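Local atomic coordinates of multicopper oxidase (Uncultured bacterium, PDB entry 4E9X), a protein that probably oxidises its substrates one electron at a time at a copper site and passes the electrons to dioxygen, as in other two-domain multicopper oxidases. Residues Glu3-Met8 and Ile46-Asn51; Gly27-Val32 and Tyr305-His310; Met210-Lys215 and Ser222-Asp227. All coordinates share one frame; numbering follows the deposited sequence. Where two conformers were deposited one is given.

Interaction 1 of 3, residues Glu3-Met8 and Ile46-Asn51; sequences EREFDM and IVNVTN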
loop_
_atom_site.group_PDB
_atom_site.type_symbol
_atom_site.label_atom_id
_atom_site.label_comp_id
_atom_site.label_asym_id
_atom_site.label_seq_id
_atom_site.Cartn_x
_atom_site.Cartn_y
_atom_site.Cartn_z
ATOM N N GLU A 3 25.158 20.721 -21.480
ATOM C CA GLU A 3 24.790 21.539 -20.304
ATOM C C GLU A 3 23.435 22.211 -20.524
ATOM O O GLU A 3 23.200 22.925 -21.517
ATOM C CB GLU A 3 25.880 22.575 -20.041
ATOM C CG GLU A 3 25.664 23.419 -18.811
ATOM C CD GLU A 3 26.713 24.540 -18.666
ATOM O OE1 GLU A 3 26.346 25.723 -18.734
ATOM O OE2 GLU A 3 27.903 24.220 -18.472
ATOM N N ARG A 4 22.511 22.016 -19.569
ATOM C CA ARG A 4 21.151 22.544 -19.649
ATOM C C ARG A 4 20.882 23.327 -18.376
ATOM O O ARG A 4 20.872 22.744 -17.313
ATOM C CB ARG A 4 20.122 21.438 -19.889
ATOM C CG ARG A 4 20.452 20.612 -21.128
ATOM C CD ARG A 4 19.238 19.809 -21.547
ATOM N NE ARG A 4 19.620 18.951 -22.686
ATOM C CZ ARG A 4 19.482 19.405 -23.944
ATOM N NH1 ARG A 4 19.004 20.619 -24.211
ATOM N NH2 ARG A 4 19.826 18.634 -24.957
ATOM N N GLU A 5 20.701 24.618 -18.567
ATOM C CA GLU A 5 20.522 25.546 -17.456
ATOM C C GLU A 5 19.128 26.161 -17.495
ATOM O O GLU A 5 18.715 26.655 -18.547
ATOM C CB GLU A 5 21.587 26.668 -17.577
ATOM C CG GLU A 5 21.456 27.674 -16.457
ATOM C CD GLU A 5 22.664 28.557 -16.304
ATOM O OE1 GLU A 5 23.629 28.392 -17.087
ATOM O OE2 GLU A 5 22.701 29.428 -15.401
ATOM N N PHE A 6 18.458 26.154 -16.354
ATOM C CA PHE A 6 17.094 26.584 -16.190
ATOM C C PHE A 6 16.938 27.599 -15.090
ATOM O O PHE A 6 17.653 27.474 -14.099
ATOM C CB PHE A 6 16.197 25.365 -15.852
ATOM C CG PHE A 6 16.350 24.286 -16.924
ATOM C CD1 PHE A 6 16.095 24.528 -18.262
ATOM C CD2 PHE A 6 16.740 23.022 -16.587
ATOM C CE1 PHE A 6 16.204 23.565 -19.230
ATOM C CE2 PHE A 6 16.882 22.036 -17.559
ATOM C CZ PHE A 6 16.626 22.293 -18.913
ATOM N N ASP A 7 16.014 28.535 -15.255
ATOM C CA ASP A 7 15.761 29.518 -14.208
ATOM C C ASP A 7 14.343 29.239 -13.667
ATOM O O ASP A 7 13.392 29.230 -14.458
ATOM C CB ASP A 7 15.857 30.952 -14.704
ATOM C CG ASP A 7 17.256 31.386 -15.057
ATOM O OD1 ASP A 7 18.216 31.143 -14.264
ATOM O OD2 ASP A 7 17.509 32.023 -16.126
ATOM N N MET A 8 14.233 28.950 -12.374
ATOM C CA MET A 8 12.918 28.629 -11.838
ATOM C C MET A 8 12.588 29.607 -10.717
ATOM O O MET A 8 13.513 30.119 -10.072
ATOM C CB MET A 8 12.856 27.181 -11.351
ATOM C CG MET A 8 11.475 26.701 -10.891
ATOM S SD MET A 8 11.600 24.944 -10.380
ATOM C CE MET A 8 13.054 24.621 -11.397
ATOM N N ILE A 46 21.749 22.583 -14.593
ATOM C CA ILE A 46 21.907 23.706 -13.688
ATOM C C ILE A 46 20.554 24.334 -13.473
ATOM O O ILE A 46 19.886 24.677 -14.461
ATOM C CB ILE A 46 22.903 24.725 -14.300
ATOM C CG1 ILE A 46 24.280 24.117 -14.619
ATOM C CG2 ILE A 46 23.033 25.936 -13.388
ATOM C CD1 ILE A 46 25.127 24.999 -15.534
ATOM N N VAL A 47 20.101 24.463 -12.236
ATOM C CA VAL A 47 18.803 25.089 -11.979
ATOM C C VAL A 47 19.026 26.246 -10.995
ATOM O O VAL A 47 19.473 26.036 -9.838
ATOM C CB VAL A 47 17.803 24.082 -11.398
ATOM C CG1 VAL A 47 16.458 24.810 -11.221
ATOM C CG2 VAL A 47 17.566 22.900 -12.321
ATOM N N ASN A 48 18.714 27.481 -11.442
ATOM C CA ASN A 48 18.843 28.659 -10.597
ATOM C C ASN A 48 17.453 28.958 -10.028
ATOM O O ASN A 48 16.540 29.213 -10.838
ATOM C CB ASN A 48 19.351 29.871 -11.388
ATOM C CG ASN A 48 20.632 29.569 -12.168
ATOM O OD1 ASN A 48 21.618 29.201 -11.547
ATOM N ND2 ASN A 48 20.605 29.719 -13.489
ATOM N N VAL A 49 17.316 28.888 -8.726
ATOM C CA VAL A 49 16.014 28.996 -8.089
ATOM C C VAL A 49 15.891 30.341 -7.345
ATOM O O VAL A 49 16.767 30.619 -6.507
ATOM C CB VAL A 49 15.830 27.842 -7.085
ATOM C CG1 VAL A 49 14.475 27.972 -6.418
ATOM C CG2 VAL A 49 16.004 26.470 -7.721
ATOM N N THR A 50 14.848 31.106 -7.619
ATOM C CA THR A 50 14.535 32.303 -6.826
ATOM C C THR A 50 13.234 32.135 -6.052
ATOM O O THR A 50 12.189 31.802 -6.602
ATOM C CB THR A 50 14.444 33.535 -7.722
ATOM O OG1 THR A 50 15.772 33.678 -8.280
ATOM C CG2 THR A 50 14.106 34.783 -6.925
ATOM N N ASN A 51 13.348 32.360 -4.758
ATOM C CA ASN A 51 12.180 32.206 -3.881
ATOM C C ASN A 51 11.403 33.519 -3.785
ATOM O O ASN A 51 11.821 34.420 -3.030
ATOM C CB ASN A 51 12.699 31.780 -2.491
ATOM C CG ASN A 51 11.580 31.563 -1.488
ATOM O OD1 ASN A 51 10.406 31.768 -1.850
ATOM N ND2 ASN A 51 11.930 31.127 -0.294
HETATM O O HOH W 1 15.237 32.235 -11.099
#

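Interaction 2 of 3, residues Gly27-Val32 and Tyr305-His310; sequences GFNGQV and YGMFDH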
loop_
_atom_site.group_PDB
_atom_site.type_symbol
_atom_site.label_atom_id
_atom_site.label_comp_id
_atom_site.label_asym_id
_atom_site.label_seq_id
_atom_site.Cartn_x
_atom_site.Cartn_y
_atom_site.Cartn_z
ATOM N N GLY A 27 3.698 27.544 -5.874
ATOM C CA GLY A 27 3.888 26.883 -7.174
ATOM C C GLY A 27 5.224 27.236 -7.763
ATOM O O GLY A 27 5.608 28.410 -7.891
ATOM N N PHE A 28 5.980 26.231 -8.164
ATOM C CA PHE A 28 7.157 26.437 -8.991
ATOM C C PHE A 28 6.690 27.088 -10.297
ATOM O O PHE A 28 5.763 26.612 -10.947
ATOM C CB PHE A 28 7.857 25.100 -9.239
ATOM C CG PHE A 28 8.521 24.518 -7.979
ATOM C CD1 PHE A 28 9.554 25.213 -7.361
ATOM C CD2 PHE A 28 8.090 23.325 -7.448
ATOM C CE1 PHE A 28 10.176 24.740 -6.196
ATOM C CE2 PHE A 28 8.726 22.824 -6.338
ATOM C CZ PHE A 28 9.788 23.506 -5.702
ATOM N N ASN A 29 7.310 28.216 -10.641
ATOM C CA ASN A 29 6.921 29.059 -11.764
ATOM C C ASN A 29 5.431 29.346 -11.682
ATOM O O ASN A 29 4.770 29.541 -12.731
ATOM C CB ASN A 29 7.307 28.436 -13.103
ATOM C CG ASN A 29 8.795 28.489 -13.370
ATOM O OD1 ASN A 29 9.576 28.917 -12.518
ATOM N ND2 ASN A 29 9.202 28.068 -14.561
ATOM N N GLY A 30 4.854 29.426 -10.497
ATOM C CA GLY A 30 3.470 29.812 -10.362
ATOM C C GLY A 30 2.478 28.791 -10.885
ATOM O O GLY A 30 1.356 29.130 -11.222
ATOM N N GLN A 31 2.865 27.490 -10.907
ATOM C CA GLN A 31 1.920 26.493 -11.422
ATOM C C GLN A 31 2.058 25.211 -10.575
ATOM O O GLN A 31 3.120 24.974 -9.977
ATOM C CB GLN A 31 2.191 26.174 -12.892
ATOM C CG GLN A 31 3.657 25.763 -13.202
ATOM C CD GLN A 31 3.749 25.282 -14.645
ATOM O OE1 GLN A 31 3.817 26.105 -15.573
ATOM N NE2 GLN A 31 3.759 23.974 -14.834
ATOM N N VAL A 32 0.990 24.394 -10.588
ATOM C CA VAL A 32 0.978 23.088 -9.947
ATOM C C VAL A 32 0.304 22.117 -10.929
ATOM O O VAL A 32 -0.843 22.437 -11.296
ATOM C CB VAL A 32 0.261 23.022 -8.619
ATOM C CG1 VAL A 32 0.408 21.616 -8.039
ATOM C CG2 VAL A 32 0.855 24.081 -7.637
ATOM N N TYR A 305 14.183 18.608 -25.515
ATOM C CA TYR A 305 14.672 18.784 -24.162
ATOM C C TYR A 305 14.538 20.214 -23.694
ATOM O O TYR A 305 14.624 21.126 -24.524
ATOM C CB TYR A 305 16.147 18.320 -24.079
ATOM C CG TYR A 305 16.222 16.847 -24.482
ATOM C CD1 TYR A 305 15.495 15.913 -23.741
ATOM C CD2 TYR A 305 16.969 16.381 -25.573
ATOM C CE1 TYR A 305 15.521 14.559 -24.074
ATOM C CE2 TYR A 305 17.005 15.021 -25.910
ATOM C CZ TYR A 305 16.272 14.132 -25.143
ATOM O OH TYR A 305 16.264 12.761 -25.428
ATOM N N GLY A 306 14.362 20.415 -22.407
ATOM C CA GLY A 306 14.239 21.743 -21.834
ATOM C C GLY A 306 13.292 21.764 -20.653
ATOM O O GLY A 306 12.980 20.703 -20.083
ATOM N N MET A 307 12.844 22.953 -20.282
ATOM C CA MET A 307 11.922 23.146 -19.166
ATOM C C MET A 307 10.651 23.796 -19.724
ATOM O O MET A 307 10.697 24.799 -20.483
ATOM C CB MET A 307 12.520 23.929 -18.005
ATOM C CG MET A 307 11.434 24.307 -16.966
ATOM S SD MET A 307 12.179 25.344 -15.643
ATOM C CE MET A 307 12.863 24.085 -14.640
ATOM N N PHE A 308 9.484 23.231 -19.412
ATOM C CA PHE A 308 8.233 23.618 -20.018
ATOM C C PHE A 308 7.200 23.966 -18.971
ATOM O O PHE A 308 6.819 23.143 -18.133
ATOM C CB PHE A 308 7.634 22.463 -20.891
ATOM C CG PHE A 308 8.570 22.051 -21.993
ATOM C CD1 PHE A 308 8.365 22.559 -23.272
ATOM C CD2 PHE A 308 9.618 21.179 -21.732
ATOM C CE1 PHE A 308 9.215 22.211 -24.306
ATOM C CE2 PHE A 308 10.480 20.885 -22.780
ATOM C CZ PHE A 308 10.270 21.380 -24.063
ATOM N N ASP A 309 6.755 25.223 -19.033
ATOM C CA ASP A 309 5.590 25.662 -18.256
ATOM C C ASP A 309 4.309 25.211 -18.956
ATOM O O ASP A 309 4.329 24.802 -20.133
ATOM C CB ASP A 309 5.520 27.175 -18.060
ATOM C CG ASP A 309 6.577 27.774 -17.157
ATOM O OD1 ASP A 309 7.439 27.065 -16.645
ATOM O OD2 ASP A 309 6.561 29.035 -17.007
ATOM N N HIS A 310 3.202 25.269 -18.240
ATOM C CA HIS A 310 1.941 24.965 -18.875
ATOM C C HIS A 310 0.870 25.850 -18.237
ATOM O O HIS A 310 0.623 25.803 -17.010
ATOM C CB HIS A 310 1.552 23.492 -18.731
ATOM C CG HIS A 310 0.184 23.215 -19.309
ATOM N ND1 HIS A 310 -0.186 23.728 -20.541
ATOM C CD2 HIS A 310 -0.822 22.461 -18.815
ATOM C CE1 HIS A 310 -1.433 23.290 -20.773
ATOM N NE2 HIS A 310 -1.841 22.546 -19.747
#

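Interaction 3 of 3, residues Met210-Lys215 and Ser222-Asp227; sequences MLVTHK and SPYYAD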
loop_
_atom_site.group_PDB
_atom_site.type_symbol
_atom_site.label_atom_id
_atom_site.label_comp_id
_atom_site.label_asym_id
_atom_site.label_seq_id
_atom_site.Cartn_x
_atom_site.Cartn_y
_atom_site.Cartn_z
ATOM N N MET A 210 -2.633 -2.723 -18.168
ATOM C CA MET A 210 -1.417 -1.957 -18.208
ATOM C C MET A 210 -0.228 -2.915 -18.070
ATOM O O MET A 210 -0.203 -3.807 -17.212
ATOM C CB MET A 210 -1.349 -1.003 -17.011
ATOM C CG MET A 210 -2.384 0.132 -17.156
ATOM S SD MET A 210 -2.526 1.133 -15.651
ATOM C CE MET A 210 -3.566 0.103 -14.612
ATOM N N LEU A 211 0.791 -2.751 -18.885
ATOM C CA LEU A 211 2.042 -3.475 -18.712
ATOM C C LEU A 211 2.963 -2.594 -17.872
ATOM O O LEU A 211 3.379 -1.533 -18.352
ATOM C CB LEU A 211 2.697 -3.775 -20.063
ATOM C CG LEU A 211 4.019 -4.550 -19.930
ATOM C CD1 LEU A 211 3.800 -5.940 -19.311
ATOM C CD2 LEU A 211 4.703 -4.677 -21.289
ATOM N N VAL A 212 3.227 -3.009 -16.643
ATOM C CA VAL A 212 4.116 -2.254 -15.733
ATOM C C VAL A 212 5.559 -2.548 -16.149
ATOM O O VAL A 212 6.036 -3.685 -16.043
ATOM C CB VAL A 212 3.851 -2.655 -14.280
ATOM C CG1 VAL A 212 4.771 -1.803 -13.399
ATOM C CG2 VAL A 212 2.375 -2.500 -13.886
ATOM N N THR A 213 6.251 -1.508 -16.649
ATOM C CA THR A 213 7.597 -1.700 -17.167
ATOM C C THR A 213 8.692 -1.095 -16.314
ATOM O O THR A 213 9.831 -1.501 -16.465
ATOM C CB THR A 213 7.684 -1.035 -18.579
ATOM O OG1 THR A 213 7.347 0.346 -18.492
ATOM C CG2 THR A 213 6.683 -1.660 -19.563
ATOM N N HIS A 214 8.378 -0.087 -15.486
ATOM C CA HIS A 214 9.421 0.601 -14.713
ATOM C C HIS A 214 8.936 0.914 -13.302
ATOM O O HIS A 214 7.777 1.320 -13.139
ATOM C CB HIS A 214 9.839 1.953 -15.313
ATOM C CG HIS A 214 10.429 1.927 -16.698
ATOM N ND1 HIS A 214 9.677 1.569 -17.820
ATOM C CD2 HIS A 214 11.688 2.231 -17.121
ATOM C CE1 HIS A 214 10.483 1.673 -18.854
ATOM N NE2 HIS A 214 11.708 2.065 -18.469
ATOM N N LYS A 215 9.841 0.731 -12.378
ATOM C CA LYS A 215 9.607 1.073 -10.976
ATOM C C LYS A 215 10.613 2.169 -10.616
ATOM O O LYS A 215 11.822 1.974 -10.797
ATOM C CB LYS A 215 9.789 -0.171 -10.091
ATOM C CG LYS A 215 10.046 0.088 -8.632
ATOM C CD LYS A 215 8.925 0.832 -7.890
ATOM C CE LYS A 215 9.345 0.932 -6.423
ATOM N NZ LYS A 215 8.695 2.094 -5.784
ATOM N N SER A 222 11.420 -8.148 -15.011
ATOM C CA SER A 222 10.212 -8.951 -15.186
ATOM C C SER A 222 8.987 -8.047 -15.149
ATOM O O SER A 222 8.298 -7.902 -14.145
ATOM C CB SER A 222 10.096 -10.008 -14.097
ATOM O OG SER A 222 9.057 -10.904 -14.440
ATOM N N PRO A 223 8.684 -7.389 -16.277
ATOM C CA PRO A 223 7.472 -6.570 -16.357
ATOM C C PRO A 223 6.254 -7.444 -16.146
ATOM O O PRO A 223 6.266 -8.664 -16.376
ATOM C CB PRO A 223 7.523 -5.992 -17.765
ATOM C CG PRO A 223 8.445 -6.867 -18.538
ATOM C CD PRO A 223 9.463 -7.387 -17.547
ATOM N N TYR A 224 5.148 -6.846 -15.704
ATOM C CA TYR A 224 3.956 -7.619 -15.444
ATOM C C TYR A 224 2.740 -6.794 -15.761
ATOM O O TYR A 224 2.726 -5.562 -15.650
ATOM C CB TYR A 224 3.922 -8.084 -13.953
ATOM C CG TYR A 224 3.904 -6.915 -12.968
ATOM C CD1 TYR A 224 2.710 -6.420 -12.457
ATOM C CD2 TYR A 224 5.112 -6.325 -12.577
ATOM C CE1 TYR A 224 2.707 -5.351 -11.560
ATOM C CE2 TYR A 224 5.144 -5.264 -11.683
ATOM C CZ TYR A 224 3.922 -4.794 -11.198
ATOM O OH TYR A 224 3.966 -3.737 -10.312
ATOM N N TYR A 225 1.662 -7.491 -16.132
ATOM C CA TYR A 225 0.387 -6.833 -16.382
ATOM C C TYR A 225 -0.401 -6.588 -15.113
ATOM O O TYR A 225 -0.350 -7.366 -14.144
ATOM C CB TYR A 225 -0.446 -7.712 -17.318
ATOM C CG TYR A 225 0.040 -7.717 -18.755
ATOM C CD1 TYR A 225 -0.184 -6.594 -19.574
ATOM C CD2 TYR A 225 0.693 -8.843 -19.229
ATOM C CE1 TYR A 225 0.247 -6.589 -20.891
ATOM C CE2 TYR A 225 1.120 -8.836 -20.556
ATOM C CZ TYR A 225 0.908 -7.730 -21.374
ATOM O OH TYR A 225 1.379 -7.806 -22.691
ATOM N N ALA A 226 -1.167 -5.521 -15.116
ATOM C CA ALA A 226 -2.047 -5.127 -14.032
ATOM C C ALA A 226 -3.226 -4.370 -14.599
ATOM O O ALA A 226 -3.039 -3.674 -15.612
ATOM C CB ALA A 226 -1.302 -4.223 -13.053
ATOM N N ASP A 227 -4.373 -4.476 -13.953
ATOM C CA ASP A 227 -5.433 -3.501 -14.260
ATOM C C ASP A 227 -5.548 -2.450 -13.160
ATOM O O ASP A 227 -6.212 -1.425 -13.394
ATOM C CB ASP A 227 -6.754 -4.235 -14.550
ATOM C CG ASP A 227 -7.382 -4.960 -13.383
ATOM O OD1 ASP A 227 -7.465 -4.440 -12.246
ATOM O OD2 ASP A 227 -7.851 -6.087 -13.606
#

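Interaction 1 of 3, residues Glu3-Met8 and Ile46-Asn51
Parallel beta pairing sets Glu5, Phe6, Asp7 and Met8 beside Ile46, Val47, Asn48 and Val49, residue against residue, with the strand axes 4.6 Å apart and 14° from parallel. As expected of such a pair, each hydrogen-bonding residue links to two residues across the gap: Phe6 N donates to Ile46 O at 2.8 Å, while Phe6 O receives Asn48 N at 2.9 Å. Met8 repeats the step between Asn48 O and Thr50 N, and a water donates a further bond to Met8 O.

Asn48 is the polar centre of the face it shares with Glu5, Asp7 and Ile46. Its CG stands beside the backbone N (chi1 -52°), and ND2 divides its two hydrogens between carboxylates. Glu5 OE2 takes one from Asn48 ND2 at 2.9 Å on its anti lone pair, almost in the amide plane. Asp7 lies alongside Asn48, pointing the same way, and Asp7 OD1 takes the other from Asn48 ND2, also at 2.9 Å. The amide oxygen is held by Thr90 of strand 88-94, the antiparallel neighbour of 44-51 in this sheet of the N-terminal cupredoxin domain. Three bonds thus fix the amide's rotation, and two acidic groups would probably polarise its N-H bonds.

Glu5 reaches Asn48 with an extended chain, whose CG passes 3.9 Å from Ile46 CG2. Farther back, Ile46 CD1 lies 3.5 Å from Glu3 OE1. On the opposite face, Val47 CG2 sits at the edge of the Phe6 ring, 4.3 Å from Phe6 CD2; Met307 and Ile37 also touch the Phe6 side chain.

Interaction 2 of 3, residues Gly27-Val32 and Tyr305-His310
Asn29 faces the carboxylate of Asp309, and its side chain illustrates how one amide can tie a tight turn to a distant part of the chain. At the root, Asn29 CB already lies near both carboxylate oxygens, 3.8 Å from Asp309 OD1 and 4.0 Å from Asp309 OD2. The next atom, CG, stands beside the backbone N and anti to the carbonyl carbon (chi1 -73°). Beyond it the amide splits its work. ND2 donates to Asp309 OD1 at 2.9 Å in a nearly straight bond, 173° at the hydrogen, which uses the syn lone pair and lies in the amide plane. The two side chains cross at about a right angle, with amide and carboxylate planes strongly turned against each other. Met307 SD lies 4.2 Å from the same ND2, whereas Asn29 OD1 accepts from the backbone N of Thr9, so both ends of the amide are held.

Gln31 makes the second link. Its OE1 accepts from the backbone N of His310 at 2.9 Å, the donor approaching well off the carbonyl direction, at 119°, and the same oxygen lies 3.2 Å from Asp309 CB. NE2 is bonded to Pro33 O, which together with the His310 bond fixes the rotation of this buried amide. The imidazole of His310 leads elsewhere, to Asp292.

The residues just after strand 306-308, an edge strand of the sheet that contains 36-40, are in this way joined to the turn that follows strand 21-28, which belongs to the other sheet of the N-terminal cupredoxin domain. The loop there chains a type II turn, Gly27 to Gly30, into a type I' turn, Phe28 to Gln31, whose central Asn29-Gly30 pair is the classic sequence for that turn.

Interaction 3 of 3, residues Met210-Lys215 and Ser222-Asp227
Leu211 lays its CD1 methyl squarely over the ring of Tyr225, 3.9 Å from the centroid and 7° off the normal, a CH-pi contact at the ring centre. Its CB touches the rim at Tyr225 CE1, and CD1 also meets Pro223 CB at 4.0 Å.

The other face of the two strands carries a second, less centred overlap. Val212 CB sits over the Tyr224 ring, 3.9 Å from the centroid and offset toward the rim, with Val212 CG2 3.7 Å from Tyr224 CE1 and CG1 the same distance from the hydroxyl OH. The Tyr224 side chain also packs on Leu220 of a neighbouring subunit. An alanine in place of Tyr224 would probably leave the Val212 methyls without their aromatic cover and open a gap against that Leu220.

Between these two faces, Met210 and Ala226 exchange two backbone bonds, with Met210 N 2.8 Å from Ala226 O. Val212 and Tyr224 do so less evenly: Val212 N gives Tyr224 O a bond of 2.8 Å, but the return from Tyr224 N is weak. Past Val212, Thr213 and His214 both face Asp238 in a classic beta bulge.

At the far end of the second strand, after Ala226, comes Asp227, whose O accepts from His204 of the dioxygen pocket and whose OD1 is bonded to the copper ligand His62 of a neighbouring subunit. This antiparallel hairpin at the edge of a C-terminal cupredoxin sheet thus leads into the second shell of a copper site between subunits, as in trimeric two-domain multicopper oxidases.

Interactions 1 and 2 form one neighbourhood, their centres 12 Å apart, and they alternate along the chain: 3-8, 27-32, 46-51, then 305-310. Strands 3-18 and 21-28 are neighbours in one sheet of the N-terminal cupredoxin domain. Interaction 3 is nested within the long loop closed by interaction 2, yet its centre lies 29 Å away, across the chain's centre, in a sheet of the second cupredoxin domain. Interaction 2, with Met307 packed on Phe6 and Met8, therefore brings the late segment 305-310 against the N-terminal domain that interaction 1 helps to build, whereas 210-215 with 222-227 borders other subunits of the trimer near the copper and dioxygen sites.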